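Local coordinates for ESX-1 secretion-associated protein EspB (Mycobacterium marinum, PDB 7P0Z), which is secreted by the mycobacterial ESX-1 system and assembles into a seven-subunit complex, consistent with the channel-like structure proposed for it, at residues Glu256-Glu259 with Lys260-Glu264; Ile248-Tyr251 with Ala252-Gln255; Asn159-Asn162 with Leu163-Arg167. All coordinates share one frame; numbering follows the deposited sequence.

Contact 1 of 3, residues Glu256-Glu259 with Lys260-Glu264; sequences ETSE and KVLSE
The carboxylate of Glu-256 turns its OE2 end toward the bent tail of Lys-260 one turn further along the same alpha helix, 244-268, in an i to i+4 contact. Glu-256 OE2 lies 4.4 Å from Lys-260 CE and 4.9 Å from Lys-260 NZ, too far for a salt bridge, though the opposite charges probably attract weakly. The peptide planes are the other flat groups, joined in the usual helical way: the amides of Lys-260, Val-261, Leu-262 and Ser-263 bond to the carbonyls of Glu-256, Thr-257, Ser-258 and Glu-259 in turn. Leu-262 CD1 folds back to 3.3 Å from Ser-258 O, lying against that carbonyl, and Val-261 CG2 sits 3.4 Å from Thr-257 O. Ser-258 OG, on the buried side that packs against helix 133-143, hydrogen-bonds His-225 NE2. The extended chain of Glu-259 leads its carboxylate out to a salt bridge with Arg-223 of the second subunit, making this turn part of the subunit interface. One carbonyl serves two donors: Lys-260 O accepts Glu-264 N at 3.1 Å and, from the same face of its plane, Ser-263 OG at 2.7 Å, the hydroxyl being tucked between its own backbone N and carbonyl carbon (chi1 68°).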
# COMPACT_ATOMS: atom_id res chain seq x y z
N GLU A 256 -12.14 36.01 7.14
CA GLU A 256 -11.27 34.94 6.68
C GLU A 256 -11.18 33.83 7.70
O GLU A 256 -11.58 32.69 7.44
CB GLU A 256 -9.88 35.48 6.39
CG GLU A 256 -8.92 34.41 5.95
CD GLU A 256 -7.56 34.95 5.62
OE1 GLU A 256 -7.35 36.17 5.78
OE2 GLU A 256 -6.69 34.16 5.20
N THR A 257 -10.62 34.14 8.87
CA THR A 257 -10.39 33.11 9.87
C THR A 257 -11.68 32.36 10.21
O THR A 257 -11.65 31.17 10.49
CB THR A 257 -9.82 33.71 11.14
OG1 THR A 257 -10.68 34.75 11.60
CG2 THR A 257 -8.47 34.26 10.90
N SER A 258 -12.80 33.06 10.18
CA SER A 258 -14.07 32.44 10.52
C SER A 258 -14.47 31.42 9.48
O SER A 258 -14.85 30.29 9.83
CB SER A 258 -15.14 33.51 10.65
OG SER A 258 -16.40 32.93 10.83
N GLU A 259 -14.42 31.78 8.21
CA GLU A 259 -14.68 30.77 7.19
C GLU A 259 -13.73 29.60 7.34
O GLU A 259 -14.13 28.44 7.17
CB GLU A 259 -14.57 31.38 5.80
CG GLU A 259 -15.85 32.03 5.35
CD GLU A 259 -15.86 32.37 3.87
OE1 GLU A 259 -14.87 32.07 3.17
OE2 GLU A 259 -16.86 32.93 3.39
N LYS A 260 -12.48 29.87 7.69
CA LYS A 260 -11.49 28.80 7.76
C LYS A 260 -11.79 27.83 8.89
O LYS A 260 -11.83 26.61 8.70
CB LYS A 260 -10.12 29.42 7.93
CG LYS A 260 -9.02 28.48 7.74
CD LYS A 260 -7.72 29.19 7.76
CE LYS A 260 -7.65 30.13 6.57
NZ LYS A 260 -7.74 29.41 5.27
N VAL A 261 -12.04 28.38 10.07
CA VAL A 261 -12.38 27.59 11.23
C VAL A 261 -13.65 26.80 11.00
O VAL A 261 -13.73 25.62 11.34
CB VAL A 261 -12.48 28.50 12.46
CG1 VAL A 261 -13.15 27.81 13.60
CG2 VAL A 261 -11.11 28.89 12.89
N LEU A 262 -14.67 27.43 10.44
CA LEU A 262 -15.92 26.72 10.24
C LEU A 262 -15.81 25.64 9.19
O LEU A 262 -16.48 24.61 9.31
CB LEU A 262 -17.03 27.70 9.90
CG LEU A 262 -17.79 28.18 11.12
CD1 LEU A 262 -16.91 28.97 12.02
CD2 LEU A 262 -18.92 29.04 10.65
N SER A 263 -15.00 25.82 8.16
CA SER A 263 -14.82 24.73 7.21
C SER A 263 -14.14 23.55 7.88
O SER A 263 -14.54 22.39 7.69
CB SER A 263 -14.02 25.19 6.00
OG SER A 263 -12.69 25.46 6.38
N GLU A 264 -13.09 23.82 8.65
CA GLU A 264 -12.45 22.76 9.42
C GLU A 264 -13.47 22.05 10.31
O GLU A 264 -13.54 20.82 10.34
CB GLU A 264 -11.35 23.35 10.28
CG GLU A 264 -10.38 22.37 10.83
CD GLU A 264 -9.28 22.08 9.87
OE1 GLU A 264 -9.13 22.84 8.90
OE2 GLU A 264 -8.54 21.11 10.10

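Contact 2 of 3, residues Ile248-Tyr251 with Ala252-Gln255; sequences IKLY and AEYQ
Tyr-254 leans back over Leu-250, four residues earlier on helix 244-268, and its side chain can be followed atom by atom along that neighbour. CB and CG both rest over the backbone, Tyr-254 CB 3.5 Å from Leu-250 O, which also accepts the amide of Tyr-254 in an ordinary helical bond. The ring then climbs away from the carbonyl: CD1 still lies near Leu-250 O, Tyr-254 CE1 meets Leu-250 CD1 at 3.7 Å, and CZ is close to Leu-250 CG. At the tip, Tyr-254 OH lies 4.0 Å from Leu-250 CD2. With CG of Tyr-254 beside the backbone N and anti to the carbonyl carbon (chi1 -78°), the ring swings toward the preceding turn, and Leu-250 CG sits over one face, displaced toward the rim. Leu-250 CG lies 4.2 Å from the centroid of the Tyr-254 ring, 21° off the normal, a CH-pi contact. Leu-234 of helix 228-237 packs on both side chains. On the neighbouring flank Lys-249 and Glu-253 extend alongside each other in the same direction, and Lys-249 NZ reaches Glu-253 OE2 at 3.7 Å, a long salt bridge. Gln-255 brings its amide plane at 76° to the Tyr-251 ring, which also meets the ring of Phe-132 edge to face. The contact thus mixes an apolar aliphatic-aromatic patch, turned toward helix 228-237, with a loose charge pair at the surface, so the pairing of Lys-249 with Glu-253 is probably solvent-screened and weak.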
# COMPACT_ATOMS: atom_id res chain seq x y z
N ILE A 248 -11.58 47.99 8.83
CA ILE A 248 -11.96 47.25 7.64
C ILE A 248 -10.99 46.11 7.41
O ILE A 248 -11.39 44.98 7.07
CB ILE A 248 -12.03 48.22 6.45
CG1 ILE A 248 -12.94 49.40 6.82
CG2 ILE A 248 -12.53 47.53 5.21
CD1 ILE A 248 -12.82 50.56 5.90
N LYS A 249 -9.70 46.37 7.60
CA LYS A 249 -8.69 45.32 7.57
C LYS A 249 -9.01 44.20 8.55
O LYS A 249 -9.01 43.02 8.20
CB LYS A 249 -7.34 45.95 7.88
CG LYS A 249 -6.17 45.01 7.94
CD LYS A 249 -4.91 45.80 8.22
CE LYS A 249 -3.71 44.92 8.42
NZ LYS A 249 -3.78 44.29 9.74
N LEU A 250 -9.32 44.57 9.79
CA LEU A 250 -9.61 43.58 10.81
C LEU A 250 -10.86 42.78 10.48
O LEU A 250 -10.93 41.58 10.75
CB LEU A 250 -9.75 44.25 12.17
CG LEU A 250 -9.62 43.29 13.36
CD1 LEU A 250 -8.48 42.34 13.16
CD2 LEU A 250 -9.44 44.04 14.66
N TYR A 251 -11.87 43.43 9.91
CA TYR A 251 -13.08 42.73 9.51
C TYR A 251 -12.76 41.67 8.48
O TYR A 251 -13.24 40.54 8.57
CB TYR A 251 -14.07 43.70 8.93
CG TYR A 251 -15.34 43.09 8.44
CD1 TYR A 251 -16.39 42.89 9.28
CD2 TYR A 251 -15.49 42.73 7.12
CE1 TYR A 251 -17.56 42.37 8.84
CE2 TYR A 251 -16.66 42.20 6.68
CZ TYR A 251 -17.69 42.02 7.55
OH TYR A 251 -18.87 41.49 7.13
N ALA A 252 -11.98 42.03 7.48
CA ALA A 252 -11.65 41.04 6.47
C ALA A 252 -10.86 39.89 7.09
O ALA A 252 -11.06 38.73 6.73
CB ALA A 252 -10.87 41.67 5.33
N GLU A 253 -9.95 40.20 8.02
CA GLU A 253 -9.18 39.11 8.62
C GLU A 253 -10.06 38.19 9.46
O GLU A 253 -9.91 36.96 9.40
CB GLU A 253 -8.04 39.66 9.46
CG GLU A 253 -6.89 40.13 8.61
CD GLU A 253 -5.70 40.55 9.43
OE1 GLU A 253 -5.82 40.62 10.66
OE2 GLU A 253 -4.63 40.78 8.83
N TYR A 254 -10.95 38.76 10.25
CA TYR A 254 -11.89 37.94 11.00
C TYR A 254 -12.69 37.06 10.07
O TYR A 254 -12.85 35.87 10.32
CB TYR A 254 -12.84 38.80 11.81
CG TYR A 254 -12.27 39.35 13.07
CD1 TYR A 254 -10.95 39.13 13.41
CD2 TYR A 254 -13.08 40.00 13.97
CE1 TYR A 254 -10.45 39.61 14.58
CE2 TYR A 254 -12.59 40.48 15.13
CZ TYR A 254 -11.28 40.28 15.44
OH TYR A 254 -10.82 40.78 16.62
N GLN A 255 -13.24 37.65 9.03
CA GLN A 255 -14.13 36.90 8.17
C GLN A 255 -13.39 35.77 7.49
O GLN A 255 -13.92 34.66 7.34
CB GLN A 255 -14.75 37.87 7.18
CG GLN A 255 -15.86 37.34 6.39
CD GLN A 255 -16.49 38.43 5.59
OE1 GLN A 255 -16.05 39.56 5.64
NE2 GLN A 255 -17.54 38.10 4.85

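Contact 3 of 3, residues Asn159-Asn162 with Leu163-Arg167; sequences NNFN and LSLQR
The last turns of helix 149-166, within the PPE-type part of the chain, bring Phe-161 and Leu-165 together as an i to i+4 CH-pi pair. Leu-165 CG stands 3.6 Å above the Phe-161 ring plane, displaced toward the rim, and 4.0 Å from the ring centroid. Both methyls of Leu-165 reach the same end of the ring: Leu-165 CD1 is 3.4 Å from Phe-161 CE2, a tight approach, and Leu-165 CD2 is 3.7 Å from Phe-161 CZ. The first torsion of Phe-161 (chi1 -167°) sends CG away from its backbone N and alongside its carbonyl carbon, so that the ring leans forward over the next turn. Ser-164 OG lies obliquely to the ring and is within hydrogen-bonding range of two carbonyl oxygens, Asn-160 O and Phe-161 O, each 3.1 Å away; its single proton could serve either. Asn-162 O accepts Gln-166 N at 3.0 Å and, more weakly, the side-chain NE2 of the same residue at 3.3 Å. The amide planes of Asn-162 and Gln-166 are nearly parallel, 10° apart. Gln-166 OE1 turns to another chain, hydrogen-bonding Gln-50 of the third subunit, where Leu-163 also packs on Glu-49 and Asn-159 on Asn-46. Within the subunit the helix is flanked by helix 181-224, whose Ser-204 meets Phe-161 and whose Ala-201 and Ala-205 meet Asn-162, while the loop carrying Ala-28, Pro-30 and Pro-31 packs against the Phe-161 ring.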
# COMPACT_ATOMS: atom_id res chain seq x y z
N ASN A 159 -16.11 4.49 27.75
CA ASN A 159 -14.82 3.90 28.10
C ASN A 159 -14.94 2.95 29.27
O ASN A 159 -14.31 1.88 29.29
CB ASN A 159 -13.81 4.99 28.41
CG ASN A 159 -12.87 5.23 27.29
OD1 ASN A 159 -12.36 4.29 26.70
ND2 ASN A 159 -12.63 6.48 26.99
N ASN A 160 -15.73 3.31 30.28
CA ASN A 160 -15.96 2.39 31.37
C ASN A 160 -16.58 1.10 30.86
O ASN A 160 -16.19 0.02 31.29
CB ASN A 160 -16.85 3.01 32.43
CG ASN A 160 -16.17 4.09 33.18
OD1 ASN A 160 -14.95 4.13 33.25
ND2 ASN A 160 -16.95 4.98 33.75
N PHE A 161 -17.53 1.21 29.95
CA PHE A 161 -18.15 0.01 29.41
C PHE A 161 -17.15 -0.84 28.64
O PHE A 161 -17.15 -2.07 28.76
CB PHE A 161 -19.33 0.37 28.52
CG PHE A 161 -20.18 -0.79 28.20
CD1 PHE A 161 -20.88 -1.43 29.19
CD2 PHE A 161 -20.21 -1.31 26.92
CE1 PHE A 161 -21.64 -2.53 28.91
CE2 PHE A 161 -20.97 -2.41 26.64
CZ PHE A 161 -21.68 -3.02 27.63
N ASN A 162 -16.32 -0.22 27.81
CA ASN A 162 -15.20 -0.89 27.17
C ASN A 162 -14.41 -1.74 28.16
O ASN A 162 -14.21 -2.95 27.97
CB ASN A 162 -14.30 0.16 26.54
CG ASN A 162 -13.06 -0.42 25.92
OD1 ASN A 162 -13.00 -1.58 25.59
ND2 ASN A 162 -12.03 0.39 25.84
N LEU A 163 -13.93 -1.11 29.22
CA LEU A 163 -13.10 -1.83 30.17
C LEU A 163 -13.88 -2.94 30.86
O LEU A 163 -13.35 -4.03 31.08
CB LEU A 163 -12.52 -0.87 31.20
CG LEU A 163 -11.57 0.15 30.59
CD1 LEU A 163 -11.00 0.99 31.69
CD2 LEU A 163 -10.47 -0.54 29.82
N SER A 164 -15.13 -2.68 31.22
CA SER A 164 -15.85 -3.69 31.97
C SER A 164 -16.24 -4.87 31.09
O SER A 164 -16.36 -5.98 31.59
CB SER A 164 -17.05 -3.06 32.65
OG SER A 164 -17.94 -2.54 31.70
N LEU A 165 -16.42 -4.66 29.80
CA LEU A 165 -16.56 -5.80 28.90
C LEU A 165 -15.27 -6.59 28.83
O LEU A 165 -15.28 -7.82 28.89
CB LEU A 165 -16.95 -5.35 27.50
CG LEU A 165 -18.36 -4.88 27.21
CD1 LEU A 165 -18.47 -4.59 25.73
CD2 LEU A 165 -19.36 -5.92 27.62
N GLN A 166 -14.14 -5.90 28.69
CA GLN A 166 -12.87 -6.60 28.65
C GLN A 166 -12.61 -7.40 29.91
O GLN A 166 -11.96 -8.44 29.85
CB GLN A 166 -11.74 -5.61 28.42
CG GLN A 166 -11.44 -5.37 26.99
CD GLN A 166 -10.55 -4.19 26.78
OE1 GLN A 166 -9.50 -4.31 26.19
NE2 GLN A 166 -10.98 -3.03 27.21
N ARG A 167 -13.10 -6.95 31.05
CA ARG A 167 -12.85 -7.71 32.26
C ARG A 167 -13.73 -8.93 32.39
O ARG A 167 -13.57 -9.67 33.35
CB ARG A 167 -13.08 -6.89 33.50
CG ARG A 167 -12.20 -5.76 33.68
CD ARG A 167 -12.55 -5.11 34.95
NE ARG A 167 -11.77 -3.91 35.09
CZ ARG A 167 -12.22 -2.73 34.71
NH1 ARG A 167 -13.44 -2.62 34.26
NH2 ARG A 167 -11.46 -1.66 34.83

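How the contacts relate
Contacts 2 and 1 are consecutive pieces of helix 244-268, their centres about 13 Å apart, and Thr-257 OG1 ties them, its hydroxyl being within bonding range of the carbonyls of both Glu-253 and Tyr-254. Contact 3 lies earlier in the chain, on helix 149-166, nearer the middle of the elongated molecule: its centre is about 38 Å from that of contact 1 and about 49 Å from that of contact 2, and it is in contact with neither. All three belong to the PPE domain. They differ in surroundings: contact 1 borders the second subunit, contact 3 the third, and no other chain touches contact 2, which lies farthest from the chain's centre.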